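PDB 3KBB: phosphorylated carbohydrates phosphatase TM_1254 from Thermotoga maritima msb8, which removes phosphate from phosphorylated sugars such as erythrose 4-phosphate, fructose 6-phosphate, 2-deoxyglucose 6-phosphate and mannose 6-phosphate, using a divalent metal cofactor. Local coordinates for residues L18-Y23 / K32-D37; Y23-E28 / F79-K84; N138-P143 / V162-K167; V4-D9 / E91-V96. One frame throughout, in Å; residues are numbered along the deposited sequence.

Interaction 1. Residues L18-Y23 / K32-D37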
# COMPACT_ATOMS: atom_id res chain seq x y z
N LEU A 18 -9.68 1.57 7.01
CA LEU A 18 -9.74 1.28 8.46
C LEU A 18 -9.25 2.41 9.33
O LEU A 18 -9.28 2.28 10.56
CB LEU A 18 -8.95 0.03 8.81
CG LEU A 18 -9.35 -1.26 8.06
CD1 LEU A 18 -8.40 -2.39 8.39
CD2 LEU A 18 -10.75 -1.63 8.41
N TYR A 19 -8.75 3.48 8.72
CA TYR A 19 -8.23 4.60 9.51
C TYR A 19 -9.32 5.26 10.35
O TYR A 19 -9.05 5.69 11.47
CB TYR A 19 -7.53 5.61 8.62
CG TYR A 19 -6.07 5.29 8.49
CD1 TYR A 19 -5.65 4.10 7.89
CD2 TYR A 19 -5.11 6.15 8.99
CE1 TYR A 19 -4.31 3.78 7.78
CE2 TYR A 19 -3.75 5.83 8.91
CZ TYR A 19 -3.37 4.65 8.28
OH TYR A 19 -2.03 4.35 8.19
N PHE A 20 -10.53 5.36 9.80
CA PHE A 20 -11.62 5.98 10.55
C PHE A 20 -11.84 5.25 11.86
O PHE A 20 -11.80 5.87 12.93
CB PHE A 20 -12.92 6.10 9.74
CG PHE A 20 -14.06 6.65 10.56
CD1 PHE A 20 -14.11 8.01 10.87
CD2 PHE A 20 -15.03 5.80 11.09
CE1 PHE A 20 -15.14 8.53 11.67
CE2 PHE A 20 -16.05 6.30 11.89
CZ PHE A 20 -16.10 7.66 12.18
N GLU A 21 -12.03 3.93 11.81
CA GLU A 21 -12.23 3.15 13.02
C GLU A 21 -11.07 3.27 14.03
O GLU A 21 -11.29 3.40 15.25
CB GLU A 21 -12.57 1.68 12.70
CG GLU A 21 -12.81 0.83 13.92
CD GLU A 21 -13.90 1.38 14.84
OE1 GLU A 21 -14.78 2.15 14.36
OE2 GLU A 21 -13.90 1.00 16.03
N ALA A 22 -9.83 3.25 13.53
CA ALA A 22 -8.65 3.40 14.40
C ALA A 22 -8.69 4.76 15.13
O ALA A 22 -8.51 4.82 16.36
CB ALA A 22 -7.36 3.29 13.58
N TYR A 23 -8.94 5.83 14.38
CA TYR A 23 -8.96 7.18 14.97
C TYR A 23 -10.20 7.40 15.84
O TYR A 23 -10.14 8.09 16.86
CB TYR A 23 -8.85 8.26 13.91
CG TYR A 23 -7.51 8.34 13.19
CD1 TYR A 23 -6.43 7.53 13.55
CD2 TYR A 23 -7.32 9.28 12.19
CE1 TYR A 23 -5.19 7.62 12.88
CE2 TYR A 23 -6.11 9.39 11.53
CZ TYR A 23 -5.05 8.56 11.88
OH TYR A 23 -3.88 8.71 11.18
N LYS A 32 -14.05 11.13 23.82
CA LYS A 32 -14.37 12.09 22.77
C LYS A 32 -15.05 11.44 21.54
O LYS A 32 -14.69 10.32 21.16
CB LYS A 32 -13.13 12.86 22.25
CG LYS A 32 -12.23 13.51 23.32
CD LYS A 32 -13.04 14.52 24.18
CE LYS A 32 -12.12 15.32 25.13
NZ LYS A 32 -12.93 16.27 25.94
N PRO A 33 -16.01 12.17 20.94
CA PRO A 33 -16.66 11.74 19.73
C PRO A 33 -15.76 12.03 18.52
O PRO A 33 -14.76 12.77 18.62
CB PRO A 33 -17.93 12.62 19.70
CG PRO A 33 -17.46 13.94 20.32
CD PRO A 33 -16.50 13.50 21.39
N TYR A 34 -16.12 11.46 17.38
CA TYR A 34 -15.35 11.65 16.17
C TYR A 34 -16.27 11.45 14.96
O TYR A 34 -17.05 10.50 14.94
CB TYR A 34 -14.22 10.62 16.14
CG TYR A 34 -13.18 10.84 15.07
CD1 TYR A 34 -12.56 12.08 14.91
CD2 TYR A 34 -12.78 9.78 14.22
CE1 TYR A 34 -11.58 12.28 13.93
CE2 TYR A 34 -11.80 9.97 13.23
CZ TYR A 34 -11.21 11.23 13.11
OH TYR A 34 -10.23 11.46 12.18
N THR A 35 -16.19 12.35 13.99
CA THR A 35 -17.08 12.30 12.81
C THR A 35 -16.32 11.93 11.53
O THR A 35 -15.12 12.18 11.40
CB THR A 35 -17.81 13.63 12.58
OG1 THR A 35 -16.86 14.64 12.19
CG2 THR A 35 -18.57 14.07 13.82
N GLU A 36 -17.03 11.33 10.57
CA GLU A 36 -16.44 11.07 9.24
C GLU A 36 -16.11 12.36 8.49
O GLU A 36 -15.12 12.42 7.79
CB GLU A 36 -17.31 10.13 8.39
CG GLU A 36 -17.46 8.76 9.04
CD GLU A 36 -17.36 7.60 8.06
OE1 GLU A 36 -17.57 7.82 6.84
OE2 GLU A 36 -17.08 6.48 8.51
N ASP A 37 -16.92 13.39 8.67
CA ASP A 37 -16.65 14.70 8.09
C ASP A 37 -15.30 15.26 8.52
O ASP A 37 -14.53 15.72 7.67
CB ASP A 37 -17.77 15.69 8.41
CG ASP A 37 -18.99 15.52 7.49
OD1 ASP A 37 -19.02 14.58 6.66
OD2 ASP A 37 -19.92 16.33 7.61
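F20 and Y23 of the helix 19-29 pack against Y34 and E36 in an aromatic and aliphatic surface contact, at the point where the chain, having turned back, enters the helix 36-42. F20 and Y34 share most of the contact. With F20 CG anti to the backbone N (chi1 176°), the phenyl ring reaches over to the second segment and lies under E36. The CG of E36 sits 3.7 Å from the centroid of the F20 ring, a CH-pi contact over the face, and the bent side chain then brings E36 OE2 to 3.4 Å from F20 CD2, nearer the rim. The carboxylate plane stands steeply to the ring, at 66°. Near the ring plane, the edge of F20 meets the backbone carbonyl carbon of T35. F20 and Y34 have nearly parallel planes (14°), but the rings are slid so far apart, with centroids at 5.5 Å, that they barely overlap. Both segments belong to the helical cap inserted after the first strand of the core in this branch of the HAD superfamily. T35 is the N-cap of the helix 36-42, its OG1 accepting from L38 N. Replacing F20 by alanine would probably leave the CG of E36 and the flank of Y34 without their apolar backing and open a gap between them. Y23 and Y34 run side by side: Y34 CE2 lies 3.5 Å from Y23 CB, and Y34 OH comes to the edge of the Y23 ring. The two hydroxyls are held elsewhere, Y34 OH by H39 ND1 and Y23 OH by E47 OE2.

Interaction 2. Residues Y23-E28 / F79-K84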
# COMPACT_ATOMS: atom_id res chain seq x y z
N TYR A 23 -8.94 5.83 14.38
CA TYR A 23 -8.96 7.18 14.97
C TYR A 23 -10.20 7.40 15.84
O TYR A 23 -10.14 8.09 16.86
CB TYR A 23 -8.85 8.26 13.91
CG TYR A 23 -7.51 8.34 13.19
CD1 TYR A 23 -6.43 7.53 13.55
CD2 TYR A 23 -7.32 9.28 12.19
CE1 TYR A 23 -5.19 7.62 12.88
CE2 TYR A 23 -6.11 9.39 11.53
CZ TYR A 23 -5.05 8.56 11.88
OH TYR A 23 -3.88 8.71 11.18
N ARG A 24 -11.31 6.78 15.44
CA ARG A 24 -12.55 6.79 16.25
C ARG A 24 -12.31 6.14 17.62
O ARG A 24 -12.74 6.68 18.65
CB ARG A 24 -13.71 6.13 15.48
CG ARG A 24 -15.11 6.42 16.09
CD ARG A 24 -16.15 5.35 15.69
NE ARG A 24 -15.78 4.05 16.21
CZ ARG A 24 -15.99 3.64 17.46
NH1 ARG A 24 -16.64 4.44 18.33
NH2 ARG A 24 -15.59 2.44 17.83
N ARG A 25 -11.64 4.99 17.64
CA ARG A 25 -11.26 4.34 18.89
C ARG A 25 -10.32 5.16 19.78
O ARG A 25 -10.45 5.16 21.01
CB ARG A 25 -10.61 2.99 18.62
CG ARG A 25 -11.61 1.94 18.18
CD ARG A 25 -10.93 0.56 18.04
NE ARG A 25 -11.77 -0.42 17.34
CZ ARG A 25 -11.55 -1.73 17.40
NH1 ARG A 25 -10.54 -2.21 18.12
NH2 ARG A 25 -12.35 -2.56 16.73
N VAL A 26 -9.36 5.84 19.15
CA VAL A 26 -8.48 6.74 19.89
C VAL A 26 -9.32 7.80 20.60
O VAL A 26 -9.21 7.95 21.83
CB VAL A 26 -7.47 7.43 18.99
CG1 VAL A 26 -6.66 8.48 19.79
CG2 VAL A 26 -6.57 6.40 18.37
N ALA A 27 -10.18 8.48 19.84
CA ALA A 27 -11.02 9.55 20.39
C ALA A 27 -11.86 8.98 21.52
O ALA A 27 -11.97 9.58 22.61
CB ALA A 27 -11.88 10.11 19.31
N GLU A 28 -12.47 7.81 21.26
CA GLU A 28 -13.33 7.15 22.24
C GLU A 28 -12.56 6.82 23.53
O GLU A 28 -13.11 6.92 24.64
CB GLU A 28 -13.94 5.89 21.61
CG GLU A 28 -14.71 5.02 22.55
CD GLU A 28 -15.35 3.84 21.87
OE1 GLU A 28 -16.32 4.05 21.10
OE2 GLU A 28 -14.88 2.74 22.09
N PHE A 79 -6.32 -3.17 12.77
CA PHE A 79 -5.75 -3.86 11.59
C PHE A 79 -5.78 -5.35 11.86
O PHE A 79 -6.23 -6.15 11.03
CB PHE A 79 -4.32 -3.40 11.29
CG PHE A 79 -4.22 -2.01 10.70
CD1 PHE A 79 -5.35 -1.19 10.54
CD2 PHE A 79 -2.99 -1.51 10.31
CE1 PHE A 79 -5.24 0.09 10.02
CE2 PHE A 79 -2.88 -0.22 9.80
CZ PHE A 79 -4.00 0.58 9.64
N SER A 80 -5.33 -5.71 13.05
CA SER A 80 -5.37 -7.10 13.47
C SER A 80 -6.78 -7.68 13.34
O SER A 80 -6.96 -8.77 12.81
CB SER A 80 -4.82 -7.25 14.89
OG SER A 80 -5.24 -8.49 15.44
N GLU A 81 -7.78 -6.93 13.80
CA GLU A 81 -9.16 -7.42 13.75
C GLU A 81 -9.74 -7.44 12.33
O GLU A 81 -10.37 -8.42 11.91
CB GLU A 81 -10.07 -6.60 14.68
CG GLU A 81 -11.43 -7.29 14.99
CD GLU A 81 -12.52 -6.33 15.48
OE1 GLU A 81 -12.22 -5.41 16.29
OE2 GLU A 81 -13.68 -6.50 15.04
N LEU A 82 -9.51 -6.37 11.57
CA LEU A 82 -10.32 -6.15 10.37
C LEU A 82 -9.58 -6.15 9.03
O LEU A 82 -10.22 -6.12 7.98
CB LEU A 82 -11.14 -4.85 10.50
CG LEU A 82 -12.28 -4.85 11.55
CD1 LEU A 82 -12.74 -3.42 11.78
CD2 LEU A 82 -13.44 -5.74 11.15
N LEU A 83 -8.25 -6.14 9.07
CA LEU A 83 -7.49 -6.09 7.81
C LEU A 83 -7.50 -7.47 7.19
O LEU A 83 -7.13 -8.43 7.83
CB LEU A 83 -6.07 -5.58 8.01
CG LEU A 83 -5.23 -5.27 6.75
CD1 LEU A 83 -5.92 -4.21 5.86
CD2 LEU A 83 -3.86 -4.82 7.13
N LYS A 84 -7.97 -7.55 5.95
CA LYS A 84 -8.03 -8.80 5.22
C LYS A 84 -7.38 -8.58 3.86
O LYS A 84 -7.31 -7.45 3.37
CB LYS A 84 -9.49 -9.22 5.03
CG LYS A 84 -10.30 -9.34 6.32
CD LYS A 84 -9.79 -10.49 7.19
CE LYS A 84 -10.38 -10.42 8.59
NZ LYS A 84 -9.47 -11.08 9.56
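R25 and E81 join the two segments through a single salt bridge. R25 NH2 donates to E81 OE1 over 2.9 Å, with the N-H pointing fairly straight at the oxygen (160°). The acceptor lies in the guanidinium plane, at its edge, while OE1 is met on its syn side, tilted out of the carboxylate plane; the two flat groups are turned 40° from each other. R25 is stretched out from CG to NE and E81 is extended beyond CG, and the two long side chains cross at nearly a right angle. A second set of ion pairs runs along the helix 19-29 itself. R24 NH1 bonds to E28 OE1 at 2.8 Å, one turn on, approaching from above the carboxylate plane. E21 serves both arginines, pairing with R24 NE and R25 NE, so the R25 guanidinium lies between two acids, which is likely to fix its rotation. Across the two segments the contact is the R25-E81 ion pair; the R25 side chain also rests on V78 and E74 of the helix 64-82. The contact thus ties the helix 19-29 to the last turn of the helix 64-82 within the cap, while Y23 of the first helix leans on L51 and L54 of the helix 47-57.

Interaction 3. Residues N138-P143 / V162-K167. With SO4 (sulfate ion), chain D.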
# COMPACT_ATOMS: atom_id res chain seq x y z
N ASN A 138 15.43 8.15 -1.02
CA ASN A 138 14.31 8.98 -1.47
C ASN A 138 13.16 8.09 -1.90
O ASN A 138 13.39 7.16 -2.69
CB ASN A 138 14.77 9.82 -2.65
CG ASN A 138 15.87 10.80 -2.27
OD1 ASN A 138 16.93 10.83 -2.89
ND2 ASN A 138 15.63 11.58 -1.23
N GLY A 139 11.95 8.34 -1.37
CA GLY A 139 10.82 7.44 -1.66
C GLY A 139 10.06 7.91 -2.91
O GLY A 139 10.48 8.83 -3.59
N LYS A 140 8.95 7.24 -3.21
CA LYS A 140 8.10 7.60 -4.37
C LYS A 140 7.78 9.11 -4.34
O LYS A 140 7.51 9.64 -3.24
CB LYS A 140 6.81 6.79 -4.34
CG LYS A 140 7.01 5.29 -4.31
CD LYS A 140 5.70 4.56 -4.04
CE LYS A 140 5.95 3.07 -3.94
NZ LYS A 140 4.72 2.30 -3.60
N PRO A 141 7.80 9.82 -5.50
CA PRO A 141 7.90 9.30 -6.87
C PRO A 141 9.31 9.05 -7.40
O PRO A 141 9.47 8.76 -8.59
CB PRO A 141 7.19 10.38 -7.70
CG PRO A 141 7.58 11.66 -6.99
CD PRO A 141 7.65 11.30 -5.52
N ASP A 142 10.32 9.15 -6.53
CA ASP A 142 11.70 8.91 -6.98
C ASP A 142 11.75 7.42 -7.44
O ASP A 142 11.10 6.58 -6.80
CB ASP A 142 12.70 9.17 -5.83
CG ASP A 142 14.15 9.15 -6.29
OD1 ASP A 142 14.61 8.09 -6.72
OD2 ASP A 142 14.85 10.21 -6.18
N PRO A 143 12.44 7.12 -8.57
CA PRO A 143 12.49 5.71 -9.02
C PRO A 143 13.38 4.78 -8.15
O PRO A 143 13.37 3.55 -8.39
CB PRO A 143 13.07 5.82 -10.43
CG PRO A 143 13.91 7.11 -10.33
CD PRO A 143 13.09 8.01 -9.54
N VAL A 162 4.10 -4.31 -13.24
CA VAL A 162 3.93 -3.71 -11.91
C VAL A 162 2.45 -3.46 -11.67
O VAL A 162 1.76 -3.03 -12.60
CB VAL A 162 4.69 -2.34 -11.87
CG1 VAL A 162 4.33 -1.52 -10.59
CG2 VAL A 162 6.19 -2.57 -11.89
N PHE A 163 1.97 -3.67 -10.44
CA PHE A 163 0.61 -3.31 -10.02
C PHE A 163 0.74 -2.25 -8.94
O PHE A 163 1.25 -2.49 -7.82
CB PHE A 163 -0.14 -4.55 -9.51
CG PHE A 163 -0.46 -5.51 -10.62
CD1 PHE A 163 -1.58 -5.28 -11.43
CD2 PHE A 163 0.42 -6.55 -10.94
CE1 PHE A 163 -1.85 -6.12 -12.50
CE2 PHE A 163 0.18 -7.39 -12.03
CZ PHE A 163 -0.97 -7.17 -12.83
N GLU A 164 0.29 -1.05 -9.30
CA GLU A 164 0.51 0.10 -8.46
C GLU A 164 -0.82 0.77 -8.16
O GLU A 164 -1.77 0.57 -8.86
CB GLU A 164 1.46 1.10 -9.14
CG GLU A 164 2.87 1.14 -8.50
CD GLU A 164 2.89 1.70 -7.06
OE1 GLU A 164 1.85 2.16 -6.57
OE2 GLU A 164 3.95 1.68 -6.41
N ASP A 165 -0.91 1.59 -7.12
CA ASP A 165 -2.21 2.14 -6.76
C ASP A 165 -2.14 3.64 -6.45
O ASP A 165 -3.14 4.25 -6.08
CB ASP A 165 -2.84 1.36 -5.62
CG ASP A 165 -2.42 1.86 -4.25
OD1 ASP A 165 -1.22 2.19 -4.09
OD2 ASP A 165 -3.32 2.02 -3.36
N SER A 166 -0.97 4.24 -6.60
CA SER A 166 -0.88 5.72 -6.42
C SER A 166 -0.18 6.42 -7.58
O SER A 166 0.66 5.83 -8.27
CB SER A 166 -0.15 6.05 -5.12
OG SER A 166 1.24 5.84 -5.25
N LYS A 167 -0.51 7.69 -7.79
CA LYS A 167 0.18 8.52 -8.79
C LYS A 167 1.69 8.44 -8.58
O LYS A 167 2.44 8.18 -9.53
CB LYS A 167 -0.30 9.98 -8.67
CG LYS A 167 0.41 10.96 -9.58
CD LYS A 167 -0.32 12.32 -9.44
CE LYS A 167 0.51 13.46 -9.95
NZ LYS A 167 -0.10 14.74 -9.44
S SO4 D . 2.71 1.39 0.07
O1 SO4 D . 2.46 -0.06 0.01
O2 SO4 D . 1.46 2.13 -0.15
O3 SO4 D . 3.11 1.78 1.44
O4 SO4 D . 3.70 1.89 -0.94
O HOH W 1 2.14 3.57 -4.37
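K140 and E164 come at each other from opposite directions, a long straight lysine from a loop and a bent glutamate from the end of the strand 160-164. The lysine is extended beyond CG, and this carries its NZ to 3.0 Å from E164 OE2, where it uses the syn lone pair of that oxygen in a salt bridge. E164 turns at chi2 (-67°), which swings its carboxylate round toward the lysine, and its other oxygen toward the backbone of the following residue: D165 N donates to E164 OE1 at 2.9 Å, on the anti side. OE2 has a further partner in Y146 OH, so both oxygens of this buried carboxylate are gripped. Water 1 bridges the pair, accepting from K140 NZ at 3.0 Å and donating to E164 OE1 at 2.6 Å; S166 OG is also hydrogen-bonded to it. K140 NZ further donates to SO4 O4 at 2.9 Å and forms a salt bridge with D7 OD1, so the ammonium group sits amid several acceptors. E164, which does not itself bond the sulfate, probably positions the lysine that does. A cis peptide bond leads from K140 into P141. The sulfate, held also by T107, S108, T109 and D9, probably came from the crystallisation liquor and is consistent with a phosphate site. This is the arrangement expected of a HAD active site: beside the probable nucleophile D7, K140 corresponds to the motif III lysine, and E164 and D165 to the acidic pair of motif IV.

Interaction 4. Residues V4-D9 / E91-V96. With SO4 (sulfate ion), chain D.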
# COMPACT_ATOMS: atom_id res chain seq x y z
N VAL A 4 6.95 -10.16 -11.70
CA VAL A 4 5.77 -9.35 -11.43
C VAL A 4 5.98 -8.65 -10.07
O VAL A 4 6.37 -9.30 -9.09
CB VAL A 4 4.49 -10.20 -11.39
CG1 VAL A 4 3.25 -9.35 -11.07
CG2 VAL A 4 4.26 -10.91 -12.75
N ILE A 5 5.80 -7.33 -10.05
CA ILE A 5 6.02 -6.54 -8.85
C ILE A 5 4.69 -5.95 -8.34
O ILE A 5 3.94 -5.36 -9.11
CB ILE A 5 7.00 -5.37 -9.14
CG1 ILE A 5 8.32 -5.86 -9.81
CG2 ILE A 5 7.26 -4.63 -7.84
CD1 ILE A 5 9.17 -4.73 -10.45
N PHE A 6 4.41 -6.10 -7.04
CA PHE A 6 3.20 -5.57 -6.45
C PHE A 6 3.53 -4.48 -5.45
O PHE A 6 4.39 -4.68 -4.58
CB PHE A 6 2.45 -6.65 -5.69
CG PHE A 6 1.73 -7.64 -6.57
CD1 PHE A 6 0.35 -7.53 -6.80
CD2 PHE A 6 2.44 -8.68 -7.20
CE1 PHE A 6 -0.33 -8.47 -7.63
CE2 PHE A 6 1.77 -9.60 -8.02
CZ PHE A 6 0.39 -9.46 -8.24
N ASP A 7 2.81 -3.38 -5.49
CA ASP A 7 2.72 -2.52 -4.31
C ASP A 7 1.91 -3.25 -3.22
O ASP A 7 1.15 -4.18 -3.53
CB ASP A 7 2.03 -1.20 -4.68
CG ASP A 7 2.13 -0.17 -3.58
OD1 ASP A 7 3.11 -0.19 -2.82
OD2 ASP A 7 1.19 0.63 -3.47
N MSE A 8 2.11 -2.88 -1.96
CA MSE A 8 1.43 -3.60 -0.86
C MSE A 8 0.09 -2.97 -0.55
O MSE A 8 -0.97 -3.54 -0.87
CB MSE A 8 2.35 -3.67 0.38
CG MSE A 8 1.70 -4.47 1.43
SE MSE A 8 2.78 -4.58 3.06
CE MSE A 8 2.70 -2.75 3.64
N ASP A 9 0.11 -1.79 0.05
CA ASP A 9 -1.12 -1.21 0.52
C ASP A 9 -1.91 -0.65 -0.64
O ASP A 9 -1.41 0.16 -1.42
CB ASP A 9 -0.85 -0.10 1.50
CG ASP A 9 -2.11 0.44 2.08
OD1 ASP A 9 -2.66 -0.23 2.95
OD2 ASP A 9 -2.57 1.53 1.65
N GLU A 91 -4.86 -15.59 -5.39
CA GLU A 91 -4.91 -16.44 -6.59
C GLU A 91 -3.92 -15.90 -7.63
O GLU A 91 -3.32 -16.65 -8.41
CB GLU A 91 -6.35 -16.46 -7.17
CG GLU A 91 -6.83 -17.86 -7.60
CD GLU A 91 -8.24 -17.90 -8.22
OE1 GLU A 91 -9.15 -17.19 -7.73
OE2 GLU A 91 -8.44 -18.69 -9.20
N ALA A 92 -3.80 -14.58 -7.67
CA ALA A 92 -2.89 -13.91 -8.57
C ALA A 92 -1.45 -14.20 -8.18
O ALA A 92 -0.64 -14.51 -9.05
CB ALA A 92 -3.15 -12.42 -8.56
N LEU A 93 -1.14 -14.12 -6.89
CA LEU A 93 0.22 -14.45 -6.42
C LEU A 93 0.54 -15.93 -6.69
O LEU A 93 1.64 -16.27 -7.19
CB LEU A 93 0.39 -14.14 -4.93
CG LEU A 93 0.16 -12.68 -4.51
CD1 LEU A 93 0.34 -12.58 -3.00
CD2 LEU A 93 1.17 -11.83 -5.21
N GLU A 94 -0.42 -16.78 -6.38
CA GLU A 94 -0.27 -18.22 -6.68
C GLU A 94 -0.02 -18.46 -8.18
O GLU A 94 0.83 -19.27 -8.56
CB GLU A 94 -1.50 -18.98 -6.19
CG GLU A 94 -1.56 -19.14 -4.69
CD GLU A 94 -2.87 -19.73 -4.23
OE1 GLU A 94 -3.83 -19.78 -5.04
OE2 GLU A 94 -2.95 -20.13 -3.04
N PHE A 95 -0.74 -17.73 -9.04
CA PHE A 95 -0.55 -17.89 -10.47
C PHE A 95 0.86 -17.53 -10.94
O PHE A 95 1.48 -18.27 -11.72
CB PHE A 95 -1.63 -17.11 -11.27
CG PHE A 95 -1.52 -17.28 -12.76
CD1 PHE A 95 -1.90 -18.49 -13.37
CD2 PHE A 95 -1.01 -16.26 -13.56
CE1 PHE A 95 -1.78 -18.64 -14.76
CE2 PHE A 95 -0.89 -16.39 -14.93
CZ PHE A 95 -1.28 -17.61 -15.54
N VAL A 96 1.39 -16.37 -10.50
CA VAL A 96 2.76 -16.01 -10.89
C VAL A 96 3.74 -17.11 -10.48
O VAL A 96 4.63 -17.48 -11.26
CB VAL A 96 3.23 -14.66 -10.25
CG1 VAL A 96 4.64 -14.34 -10.70
CG2 VAL A 96 2.24 -13.53 -10.66
S SO4 D . 2.71 1.39 0.07
O1 SO4 D . 2.46 -0.06 0.01
O2 SO4 D . 1.46 2.13 -0.15
O3 SO4 D . 3.11 1.78 1.44
O4 SO4 D . 3.70 1.89 -0.94
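V4 and V96 mark the closest backbone approach, with CA atoms 7.3 Å apart, where the strand 3-7 passes the helix 89-98. V4 and F6 turn their side chains to the helix, and all the touching is apolar. V4 CG2 meets V96 CG2 at 3.9 Å. F6 CG lies anti to the carbonyl carbon (chi1 -74°), which turns the ring to the helix, and L93 lays its CD2 over a face of it, 3.9 Å from the centroid and 22° off the normal, a CH-pi contact. The F6 ring also meets that of F163 on the next strand, and L103 of the strand 102-106 touches F6, L93 and V96. At the C-terminal end of the strand, D9 N donates to SO4 O1 at 2.9 Å, nearly straight (164°). D7, the probable nucleophile, places OD1 2.9 Å from SO4 O4. With an alanine in place of D7 the carboxylate beside the sulfate is gone, and K140 NZ would probably lose one of its charged partners. Strand, helix and the neighbouring parallel strand 102-106 form a beta-alpha-beta crossover of the Rossmann-like HAD core, with the DxD of motif I, D7 and D9, at the strand's end.

The contacts fall into two groups, cap and core. Interactions 1 and 2 share Y23 and the helix 19-29, with centres about 9 Å apart, and their segments alternate along the chain. Both are nested inside the excursion that interaction 4 closes, because the helical cap is inserted between the strand 3-7 and the helix 89-98. Interaction 3 follows later, its centre about 16 Å from that of interaction 4; their strands 160-164 and 3-7 are neighbours in the parallel sheet, and both reach the same sulfate. Interactions 1 and 2 lie about 28 and 27 Å, centre to centre, from interaction 3, so the cap contacts stand away from the probable catalytic end of the sheet.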